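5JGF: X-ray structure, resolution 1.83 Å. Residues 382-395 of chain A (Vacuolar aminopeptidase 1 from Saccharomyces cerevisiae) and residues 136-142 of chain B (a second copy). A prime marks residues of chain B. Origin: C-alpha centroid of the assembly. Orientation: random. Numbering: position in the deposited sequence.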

ATOM      1  N   ASP A 382      39.410   3.860  25.920  1.00 17.72           N
ATOM      2  CA  ASP A 382      39.121   5.094  26.653  1.00 17.96           C
ATOM      3  C   ASP A 382      40.198   6.146  26.381  1.00 18.21           C
ATOM      4  O   ASP A 382      41.144   5.891  25.634  1.00 16.67           O
ATOM      5  CB  ASP A 382      38.998   4.828  28.160  1.00 18.55           C
ATOM      6  CG  ASP A 382      40.265   4.247  28.769  1.00 21.95           C
ATOM      7  OD1 ASP A 382      41.302   4.185  28.075  1.00 20.14           O
ATOM      8  OD2 ASP A 382      40.218   3.855  29.956  1.00 22.68           O
ATOM      9  N   VAL A 383      40.058   7.323  26.987  1.00 17.62           N
ATOM     10  CA  VAL A 383      41.010   8.408  26.757  1.00 18.25           C
ATOM     11  C   VAL A 383      42.443   8.087  27.189  1.00 17.70           C
ATOM     12  O   VAL A 383      43.394   8.461  26.506  1.00 18.47           O
ATOM     13  CB  VAL A 383      40.534   9.728  27.433  1.00 18.40           C
ATOM     14  CG1 VAL A 383      40.542   9.589  28.943  1.00 18.33           C
ATOM     15  CG2 VAL A 383      41.412  10.888  26.983  1.00 20.19           C
ATOM     16  N   VAL A 384      42.604   7.396  28.312  1.00 16.59           N
ATOM     17  CA  VAL A 384      43.944   7.043  28.773  1.00 15.86           C
ATOM     18  C   VAL A 384      44.554   5.983  27.859  1.00 17.40           C
ATOM     19  O   VAL A 384      45.729   6.067  27.494  1.00 16.73           O
ATOM     20  CB  VAL A 384      43.921   6.516  30.219  1.00 15.34           C
ATOM     21  CG1 VAL A 384      45.283   5.946  30.586  1.00 17.07           C
ATOM     22  CG2 VAL A 384      43.557   7.643  31.174  1.00 16.08           C
ATOM     23  N   GLY A 385      43.750   4.988  27.484  1.00 16.14           N
ATOM     24  CA  GLY A 385      44.242   3.941  26.605  1.00 16.04           C
ATOM     25  C   GLY A 385      44.666   4.501  25.261  1.00 17.30           C
ATOM     26  O   GLY A 385      45.668   4.073  24.681  1.00 16.42           O
ATOM     27  N   THR A 386      43.899   5.462  24.757  1.00 17.15           N
ATOM     28  CA  THR A 386      44.213   6.089  23.480  1.00 16.44           C
ATOM     29  C   THR A 386      45.559   6.802  23.597  1.00 18.10           C
ATOM     30  O   THR A 386      46.430   6.653  22.741  1.00 17.86           O
ATOM     31  CB  THR A 386      43.130   7.113  23.080  1.00 18.73           C
ATOM     32  OG1 THR A 386      41.869   6.445  22.935  1.00 18.46           O
ATOM     33  CG2 THR A 386      43.491   7.790  21.766  1.00 18.19           C
ATOM     34  N   ALA A 387      45.725   7.570  24.670  1.00 17.67           N
ATOM     35  CA  ALA A 387      46.969   8.298  24.893  1.00 18.19           C
ATOM     36  C   ALA A 387      48.142   7.329  25.009  1.00 19.11           C
ATOM     37  O   ALA A 387      49.222   7.580  24.469  1.00 20.44           O
ATOM     38  CB  ALA A 387      46.858   9.147  26.160  1.00 17.64           C
ATOM     39  N   LEU A 388      47.927   6.216  25.706  1.00 19.24           N
ATOM     40  CA  LEU A 388      48.979   5.224  25.890  1.00 18.64           C
ATOM     41  C   LEU A 388      49.437   4.631  24.564  1.00 19.20           C
ATOM     42  O   LEU A 388      50.634   4.519  24.305  1.00 16.42           O
ATOM     43  CB  LEU A 388      48.501   4.109  26.826  1.00 19.81           C
ATOM     44  CG  LEU A 388      49.490   2.979  27.129  1.00 21.54           C
ATOM     45  CD1 LEU A 388      49.161   2.369  28.480  1.00 22.33           C
ATOM     46  CD2 LEU A 388      49.438   1.926  26.034  1.00 22.90           C
ATOM     47  N   VAL A 389      48.483   4.248  23.721  1.00 17.86           N
ATOM     48  CA  VAL A 389      48.826   3.672  22.429  1.00 17.63           C
ATOM     49  C   VAL A 389      49.537   4.688  21.540  1.00 17.98           C
ATOM     50  O   VAL A 389      50.472   4.343  20.816  1.00 17.24           O
ATOM     51  CB  VAL A 389      47.565   3.146  21.696  1.00 18.86           C
ATOM     52  CG1 VAL A 389      47.888   2.850  20.230  1.00 18.30           C
ATOM     53  CG2 VAL A 389      47.071   1.884  22.385  1.00 19.50           C
ATOM     54  N   GLU A 390      49.106   5.943  21.596  1.00 17.94           N
ATOM     55  CA  GLU A 390      49.732   6.966  20.775  1.00 19.04           C
ATOM     56  C   GLU A 390      51.150   7.270  21.262  1.00 21.02           C
ATOM     57  O   GLU A 390      52.040   7.542  20.458  1.00 20.79           O
ATOM     58  CB  GLU A 390      48.849   8.222  20.742  1.00 20.16           C
ATOM     59  CG  GLU A 390      47.452   7.908  20.174  1.00 23.25           C
ATOM     60  CD  GLU A 390      46.566   9.126  19.964  1.00 23.74           C
ATOM     61  OE1 GLU A 390      46.472   9.979  20.872  1.00 24.51           O
ATOM     62  OE2 GLU A 390      45.941   9.217  18.886  1.00 25.50           O
ATOM     63  N   GLU A 391      51.366   7.201  22.571  1.00 22.68           N
ATOM     64  CA  GLU A 391      52.693   7.448  23.136  1.00 24.08           C
ATOM     65  C   GLU A 391      53.581   6.265  22.766  1.00 24.26           C
ATOM     66  O   GLU A 391      54.736   6.427  22.371  1.00 23.36           O
ATOM     67  CB  GLU A 391      52.605   7.581  24.659  1.00 26.77           C
ATOM     68  CG  GLU A 391      53.955   7.691  25.370  1.00 32.04           C
ATOM     69  CD  GLU A 391      54.782   8.875  24.896  1.00 36.37           C
ATOM     70  OE1 GLU A 391      54.257  10.009  24.899  1.00 36.93           O
ATOM     71  OE2 GLU A 391      55.959   8.669  24.527  1.00 38.44           O
ATOM     72  N   LEU A 392      53.017   5.070  22.891  1.00 23.10           N
ATOM     73  CA  LEU A 392      53.714   3.836  22.571  1.00 24.23           C
ATOM     74  C   LEU A 392      54.172   3.889  21.115  1.00 25.02           C
ATOM     75  O   LEU A 392      55.327   3.592  20.800  1.00 22.69           O
ATOM     76  CB  LEU A 392      52.760   2.660  22.783  1.00 26.38           C
ATOM     77  CG  LEU A 392      53.276   1.226  22.871  1.00 29.56           C
ATOM     78  CD1 LEU A 392      54.318   1.101  23.975  1.00 29.12           C
ATOM     79  CD2 LEU A 392      52.096   0.310  23.153  1.00 30.59           C
ATOM     80  N   ALA A 393      53.259   4.283  20.230  1.00 22.26           N
ATOM     81  CA  ALA A 393      53.556   4.374  18.806  1.00 22.60           C
ATOM     82  C   ALA A 393      54.634   5.413  18.510  1.00 23.29           C
ATOM     83  O   ALA A 393      55.516   5.182  17.682  1.00 23.21           O
ATOM     84  CB  ALA A 393      52.284   4.707  18.029  1.00 19.61           C
ATOM     85  N   ARG A 394      54.560   6.560  19.175  1.00 24.48           N
ATOM     86  CA  ARG A 394      55.553   7.602  18.953  1.00 27.80           C
ATOM     87  C   ARG A 394      56.945   7.100  19.328  1.00 27.42           C
ATOM     88  O   ARG A 394      57.927   7.421  18.659  1.00 26.24           O
ATOM     89  CB  ARG A 394      55.204   8.862  19.759  1.00 28.72           C
ATOM     90  CG  ARG A 394      53.985   9.619  19.230  1.00 32.20           C
ATOM     91  CD  ARG A 394      53.869  11.006  19.861  1.00 34.49           C
ATOM     92  NE  ARG A 394      53.541  10.954  21.283  1.00 35.97           N
ATOM     93  CZ  ARG A 394      52.305  10.985  21.773  1.00 37.39           C
ATOM     94  NH1 ARG A 394      51.261  11.072  20.958  1.00 35.47           N
ATOM     95  NH2 ARG A 394      52.113  10.924  23.085  1.00 36.74           N
ATOM     96  N   ARG A 395      57.024   6.292  20.383  1.00 27.57           N
ATOM     97  CA  ARG A 395      58.304   5.749  20.834  1.00 28.54           C
ATOM     98  C   ARG A 395      58.878   4.663  19.930  1.00 28.74           C
ATOM     99  O   ARG A 395      60.091   4.604  19.725  1.00 28.06           O
ATOM    100  CB  ARG A 395      58.183   5.165  22.243  1.00 30.70           C
ATOM    101  CG  ARG A 395      57.899   6.167  23.336  1.00 33.31           C
ATOM    102  CD  ARG A 395      58.063   5.509  24.696  1.00 36.08           C
ATOM    103  NE  ARG A 395      57.713   6.410  25.788  1.00 38.01           N
ATOM    104  CZ  ARG A 395      57.877   6.124  27.074  1.00 38.70           C
ATOM    105  NH1 ARG A 395      58.393   4.955  27.441  1.00 38.14           N
ATOM    106  NH2 ARG A 395      57.523   7.005  27.997  1.00 38.78           N
TER
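Chain B, residues 136-142: GRLLYKK

From Gly136′ chain B runs as an extended strand along the helix that begins at Val383 and continues beyond Arg395 of chain A. The two segments point nearly the same way: their N-to-C directions differ by 22° (signed crossing angle -22°), and their axes approach to 10.0 Å, so side chains rather than backbones fill the gap. The backbones come nearest at Val384 and Leu139′, whose CA atoms are 7.9 Å apart. Because side chains alternate along a strand, Arg137′, Leu139′ and Lys141′ direct their CA-to-CB bonds toward the helix.

Gly136′ makes no contact. Its phi/psi of 147/-150 would jam a CB against the preceding carbonyl oxygen, a conformation that calls for glycine. Arg137′ follows with a fully extended side chain, all chi angles near 180°, which lays it beside the N-terminal turn of the helix: its CD lies 4.4 Å from Val383 CG1 and its NH1 3.9 Å from Val384 CG2. Arginine suits this place because its methylenes and its guanidinium can both lie against the valine methyls; the guanidinium meets them obliquely. Leu138′ turns away.

Leu139′, with chi1 m and chi2 t, supplies the apolar centre. Its CD1 sits 3.9 Å from Val383 CG2, 4.2 Å from Val384 CG2 and 3.8 Å from Ala387 CB; the small alanine leaves the methyl room to come close to the helix, where CD1 is also 3.7 Å from Val383 O. Tyr140′ is out of reach.

Lys141′ then extends to the next turns, where its NZ donates a hydrogen bond within a salt bridge to Glu391 OE1 at 2.8 Å. The same OE1 accepts from Arg394 NH2 at 3.0 Å, so this carboxylate oxygen offsets the like charges of Lys141′ NZ and Arg394 NH2, 4.3 Å apart. Lys142′ makes no contact with the helix.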

ATOM      1  N   GLY B 136      35.264  18.603  30.641  1.00 16.21           N
ATOM      2  CA  GLY B 136      35.663  17.223  30.812  1.00 16.76           C
ATOM      3  C   GLY B 136      37.113  17.067  31.216  1.00 18.44           C
ATOM      4  O   GLY B 136      37.689  17.943  31.865  1.00 18.39           O
ATOM      5  N   ARG B 137      37.705  15.950  30.805  1.00 19.13           N
ATOM      6  CA  ARG B 137      39.084  15.627  31.145  1.00 19.94           C
ATOM      7  C   ARG B 137      40.108  15.869  30.046  1.00 20.65           C
ATOM      8  O   ARG B 137      39.926  15.464  28.895  1.00 19.02           O
ATOM      9  CB  ARG B 137      39.169  14.164  31.581  1.00 21.97           C
ATOM     10  CG  ARG B 137      40.519  13.752  32.140  1.00 25.03           C
ATOM     11  CD  ARG B 137      40.524  12.269  32.470  1.00 27.64           C
ATOM     12  NE  ARG B 137      41.653  11.895  33.313  1.00 31.49           N
ATOM     13  CZ  ARG B 137      41.891  10.658  33.735  1.00 34.02           C
ATOM     14  NH1 ARG B 137      41.081   9.669  33.390  1.00 31.75           N
ATOM     15  NH2 ARG B 137      42.937  10.411  34.512  1.00 37.21           N
ATOM     16  N   LEU B 138      41.195  16.527  30.432  1.00 20.57           N
ATOM     17  CA  LEU B 138      42.303  16.831  29.540  1.00 21.02           C
ATOM     18  C   LEU B 138      43.526  16.081  30.055  1.00 21.03           C
ATOM     19  O   LEU B 138      43.776  16.060  31.259  1.00 20.67           O
ATOM     20  CB  LEU B 138      42.602  18.334  29.569  1.00 23.89           C
ATOM     21  CG  LEU B 138      42.219  19.250  28.404  1.00 28.56           C
ATOM     22  CD1 LEU B 138      40.802  18.977  27.931  1.00 28.23           C
ATOM     23  CD2 LEU B 138      42.377  20.700  28.859  1.00 28.20           C
ATOM     24  N   LEU B 139      44.271  15.453  29.152  1.00 19.88           N
ATOM     25  CA  LEU B 139      45.495  14.752  29.534  1.00 21.11           C
ATOM     26  C   LEU B 139      46.624  15.584  28.949  1.00 21.87           C
ATOM     27  O   LEU B 139      46.596  15.927  27.769  1.00 22.23           O
ATOM     28  CB  LEU B 139      45.541  13.338  28.944  1.00 20.76           C
ATOM     29  CG  LEU B 139      44.585  12.288  29.515  1.00 19.98           C
ATOM     30  CD1 LEU B 139      44.874  10.940  28.862  1.00 18.55           C
ATOM     31  CD2 LEU B 139      44.758  12.189  31.023  1.00 20.01           C
ATOM     32  N   TYR B 140      47.612  15.925  29.765  1.00 23.41           N
ATOM     33  CA  TYR B 140      48.710  16.736  29.261  1.00 25.04           C
ATOM     34  C   TYR B 140      50.062  16.289  29.792  1.00 26.07           C
ATOM     35  O   TYR B 140      50.150  15.561  30.782  1.00 25.20           O
ATOM     36  CB  TYR B 140      48.466  18.213  29.601  1.00 23.68           C
ATOM     37  CG  TYR B 140      48.536  18.544  31.076  1.00 25.09           C
ATOM     38  CD1 TYR B 140      49.754  18.849  31.689  1.00 26.68           C
ATOM     39  CD2 TYR B 140      47.386  18.551  31.862  1.00 24.78           C
ATOM     40  CE1 TYR B 140      49.822  19.155  33.047  1.00 26.84           C
ATOM     41  CE2 TYR B 140      47.442  18.853  33.221  1.00 26.51           C
ATOM     42  CZ  TYR B 140      48.663  19.157  33.807  1.00 28.17           C
ATOM     43  OH  TYR B 140      48.715  19.469  35.147  1.00 30.97           O
ATOM     44  N   LYS B 141      51.110  16.735  29.114  1.00 28.73           N
ATOM     45  CA  LYS B 141      52.483  16.410  29.471  1.00 31.74           C
ATOM     46  C   LYS B 141      53.269  17.715  29.555  1.00 33.75           C
ATOM     47  O   LYS B 141      53.558  18.333  28.531  1.00 31.86           O
ATOM     48  CB  LYS B 141      53.097  15.505  28.397  1.00 32.89           C
ATOM     49  CG  LYS B 141      54.562  15.149  28.622  1.00 36.00           C
ATOM     50  CD  LYS B 141      55.172  14.488  27.387  1.00 38.30           C
ATOM     51  CE  LYS B 141      54.479  13.179  27.033  1.00 39.88           C
ATOM     52  NZ  LYS B 141      55.031  12.585  25.781  1.00 41.06           N
ATOM     53  N   LYS B 142      53.596  18.145  30.769  1.00 36.69           N
ATOM     54  CA  LYS B 142      54.354  19.380  30.943  1.00 40.67           C
ATOM     55  C   LYS B 142      55.636  19.332  30.122  1.00 40.64           C
ATOM     56  O   LYS B 142      56.346  18.327  30.121  1.00 39.82           O
ATOM     57  CB  LYS B 142      54.690  19.605  32.422  1.00 43.93           C
ATOM     58  CG  LYS B 142      53.592  20.310  33.207  1.00 48.97           C
ATOM     59  CD  LYS B 142      53.325  21.699  32.633  1.00 53.93           C
ATOM     60  CE  LYS B 142      52.280  22.452  33.439  1.00 57.14           C
ATOM     61  NZ  LYS B 142      51.998  23.796  32.852  1.00 59.98           N
TER